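Local structure of PA_0080 (Pseudomonas aeruginosa, 3ZHN) at residues P29-V33 with V134-T139. The protein is the lipoprotein TssJ1 of the type VI secretion system, probably held in the outer membrane by its lipid and helping to fasten the secretion machinery there. Residues are numbered along the deposited sequence; the frame is centred on the assembly and turned at random. Where two conformers were deposited one is given.
Sequences PPTRV and VPGQRT
Thr31 turns its hydroxyl into the type II beta turn that runs from Pro135 to Arg138, and the backbone N of Gln137 donates to Thr31 OG1 over 2.9 Å in a nearly straight bond (171° at the hydrogen). Water 2 extends this link, lying 3.0 Å from Thr31 OG1 and donating to Gln137 OE1, so the threonine oxygen is held both by the main chain of the glutamine and, through the water, by its amide. A bend at chi2 folds the Gln137 side chain back to that water. Between main chains, Arg32 N donates to Arg138 O at 3.1 Å, approaching from 34° outside the carbonyl plane. The same oxygen receives the CA-H of Thr31, and Thr139 CA makes a comparable contact with Arg32 O at 3.3 Å. Arg32 pairs with Thr139 near the start of the parallel pairing of strands 31-39 and 139-146, which continues through the backbone bond of Arg32 with Ser140. Water 1 joins Pro30 O, to which it donates, with Thr139 OG1.

Apolar contacts occupy the inner side. The chi1 of Thr31 (-54°) places OG1 beside the backbone N and swings the methyl CG2 to 3.9 Å from Val134 CG1, which also meets Val33 CG2; Leu114 on strand 113-118 touches both valines. At the exposed end, Pro29 CG lies 3.3 Å from the backbone O of Gln137. The two side chains cross at about a right angle, with Pro29 CG 4.1 Å from Gln137 CB.

The 134-139 loop carries the chain from strand 129-133 of one sheet to strand 139-146 of the other in this beta-sandwich. The single Thr31 side chain thus serves two chemistries, its hydroxyl gripping the turn and its methyl joining the valines between the sheets, which probably holds the connecting loop against the start of the first strand.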
ATOM      1  N   PRO A  29     -24.618   3.429  -0.391  1.00 56.19           N
ATOM      2  CA  PRO A  29     -23.460   3.924   0.348  1.00 47.25           C
ATOM      3  C   PRO A  29     -22.142   3.775  -0.429  1.00 22.41           C
ATOM      4  O   PRO A  29     -21.973   2.842  -1.156  1.00 27.75           O
ATOM      5  CB  PRO A  29     -23.436   3.000   1.590  1.00 46.25           C
ATOM      6  CG  PRO A  29     -23.907   1.696   1.057  1.00 35.14           C
ATOM      7  CD  PRO A  29     -24.947   2.038   0.010  1.00 42.70           C
ATOM      8  N   PRO A  30     -21.205   4.713  -0.248  1.00 30.94           N
ATOM      9  CA  PRO A  30     -19.871   4.567  -0.836  1.00 28.31           C
ATOM     10  C   PRO A  30     -19.047   3.433  -0.174  1.00 19.81           C
ATOM     11  O   PRO A  30     -19.290   3.016   0.958  1.00 26.21           O
ATOM     12  CB  PRO A  30     -19.203   5.895  -0.458  1.00 36.88           C
ATOM     13  CG  PRO A  30     -19.771   6.162   0.904  1.00 42.85           C
ATOM     14  CD  PRO A  30     -21.215   5.773   0.785  1.00 41.12           C
ATOM     15  N   THR A  31     -18.089   2.917  -0.897  1.00 20.69           N
ATOM     16  CA  THR A  31     -17.102   2.050  -0.319  1.00 17.93           C
ATOM     17  C   THR A  31     -16.145   2.979   0.480  1.00 15.85           C
ATOM     18  O   THR A  31     -15.583   3.886  -0.079  1.00 22.96           O
ATOM     19  CB  THR A  31     -16.327   1.374  -1.451  1.00 16.77           C
ATOM     20  OG1 THR A  31     -17.218   0.698  -2.383  1.00 18.26           O
ATOM     21  CG2 THR A  31     -15.325   0.417  -0.853  1.00 18.90           C
ATOM     22  N   ARG A  32     -16.093   2.829   1.776  1.00 17.30           N
ATOM     23  CA  ARG A  32     -15.291   3.647   2.659  0.50 14.97           C
ATOM     24  C   ARG A  32     -14.181   2.850   3.264  1.00 17.00           C
ATOM     25  O   ARG A  32     -14.414   1.770   3.775  1.00 15.31           O
ATOM     26  CB  ARG A  32     -16.161   4.179   3.790  0.50 17.34           C
ATOM     27  CG  ARG A  32     -15.506   5.295   4.562  0.50 20.28           C
ATOM     28  CD  ARG A  32     -16.581   6.047   5.324  0.50 28.85           C
ATOM     29  NE  ARG A  32     -17.558   6.720   4.462  0.50 33.34           N
ATOM     30  CZ  ARG A  32     -17.345   7.909   3.900  0.50 41.06           C
ATOM     31  NH1 ARG A  32     -16.186   8.538   4.100  0.50 35.72           N
ATOM     32  NH2 ARG A  32     -18.288   8.471   3.147  0.50 41.68           N
ATOM     33  N   VAL A  33     -12.987   3.424   3.232  1.00 14.91           N
ATOM     34  CA  VAL A  33     -11.807   2.782   3.783  1.00 15.36           C
ATOM     35  C   VAL A  33     -11.129   3.793   4.728  1.00 15.62           C
ATOM     36  O   VAL A  33     -10.936   4.962   4.352  1.00 21.41           O
ATOM     37  CB  VAL A  33     -10.828   2.342   2.668  1.00 17.85           C
ATOM     38  CG1 VAL A  33      -9.550   1.743   3.260  1.00 23.77           C
ATOM     39  CG2 VAL A  33     -11.558   1.456   1.685  1.00 16.63           C
ATOM     40  N   VAL A 134     -11.440  -5.343  -1.601  1.00 10.34           N
ATOM     41  CA  VAL A 134     -12.227  -4.508  -0.652  1.00 10.96           C
ATOM     42  C   VAL A 134     -13.710  -4.631  -1.051  1.00 11.35           C
ATOM     43  O   VAL A 134     -14.050  -4.341  -2.187  1.00 14.29           O
ATOM     44  CB  VAL A 134     -11.802  -3.031  -0.663  1.00 13.81           C
ATOM     45  CG1 VAL A 134     -12.703  -2.208   0.248  1.00 17.72           C
ATOM     46  CG2 VAL A 134     -10.355  -2.919  -0.193  1.00 18.22           C
ATOM     47  N   PRO A 135     -14.566  -5.180  -0.159  1.00 11.90           N
ATOM     48  CA  PRO A 135     -15.999  -5.263  -0.524  1.00 12.49           C
ATOM     49  C   PRO A 135     -16.641  -3.911  -0.796  1.00 12.26           C
ATOM     50  O   PRO A 135     -16.467  -2.947  -0.049  1.00 14.61           O
ATOM     51  CB  PRO A 135     -16.663  -5.902   0.656  1.00 12.13           C
ATOM     52  CG  PRO A 135     -15.631  -6.256   1.584  1.00 17.20           C
ATOM     53  CD  PRO A 135     -14.322  -5.672   1.202  1.00 13.40           C
ATOM     54  N   GLY A 136     -17.384  -3.880  -1.895  1.00 15.40           N
ATOM     55  CA  GLY A 136     -17.976  -2.642  -2.361  1.00 17.97           C
ATOM     56  C   GLY A 136     -19.146  -2.244  -1.499  1.00 15.45           C
ATOM     57  O   GLY A 136     -19.842  -3.073  -0.911  1.00 14.32           O
ATOM     58  N   GLN A 137     -19.342  -0.940  -1.395  1.00 16.07           N
ATOM     59  CA  GLN A 137     -20.470  -0.349  -0.730  1.00 13.94           C
ATOM     60  C   GLN A 137     -20.554  -0.728   0.746  1.00 14.20           C
ATOM     61  O   GLN A 137     -21.618  -0.694   1.371  1.00 17.47           O
ATOM     62  CB  GLN A 137     -21.751  -0.647  -1.521  1.00 18.81           C
ATOM     63  CG  GLN A 137     -21.693  -0.062  -2.956  1.00 20.61           C
ATOM     64  CD  GLN A 137     -20.781  -0.848  -3.898  1.00 26.56           C
ATOM     65  OE1 GLN A 137     -19.783  -0.310  -4.455  1.00 42.51           O
ATOM     66  NE2 GLN A 137     -21.112  -2.149  -4.091  1.00 27.78           N
ATOM     67  N   ARG A 138     -19.372  -1.007   1.313  1.00 14.96           N
ATOM     68  CA  ARG A 138     -19.240  -1.341   2.725  1.00 13.43           C
ATOM     69  C   ARG A 138     -18.042  -0.563   3.309  1.00 14.16           C
ATOM     70  O   ARG A 138     -17.200  -0.011   2.563  1.00 13.75           O
ATOM     71  CB  ARG A 138     -19.021  -2.858   2.908  1.00 14.35           C
ATOM     72  CG  ARG A 138     -20.168  -3.682   2.392  1.00 16.16           C
ATOM     73  CD  ARG A 138     -19.936  -5.145   2.664  1.00 18.62           C
ATOM     74  NE  ARG A 138     -21.096  -5.854   2.130  1.00 20.80           N
ATOM     75  CZ  ARG A 138     -22.245  -5.989   2.789  1.00 18.79           C
ATOM     76  NH1 ARG A 138     -22.395  -5.527   4.030  1.00 29.05           N
ATOM     77  NH2 ARG A 138     -23.253  -6.610   2.200  1.00 26.18           N
ATOM     78  N   THR A 139     -17.943  -0.537   4.642  1.00 13.34           N
ATOM     79  CA  THR A 139     -16.853   0.139   5.346  1.00 15.50           C
ATOM     80  C   THR A 139     -15.791  -0.847   5.720  1.00 14.19           C
ATOM     81  O   THR A 139     -16.092  -1.838   6.278  1.00 14.78           O
ATOM     82  CB  THR A 139     -17.377   0.887   6.579  1.00 15.33           C
ATOM     83  OG1 THR A 139     -18.195   1.961   6.122  1.00 17.82           O
ATOM     84  CG2 THR A 139     -16.244   1.410   7.461  1.00 14.35           C
TER
HETATM   85  O   HOH W   1     -19.941   2.684   3.834  1.00 33.04           O
HETATM   86  O   HOH W   2     -18.970   2.388  -4.172  1.00 43.00           O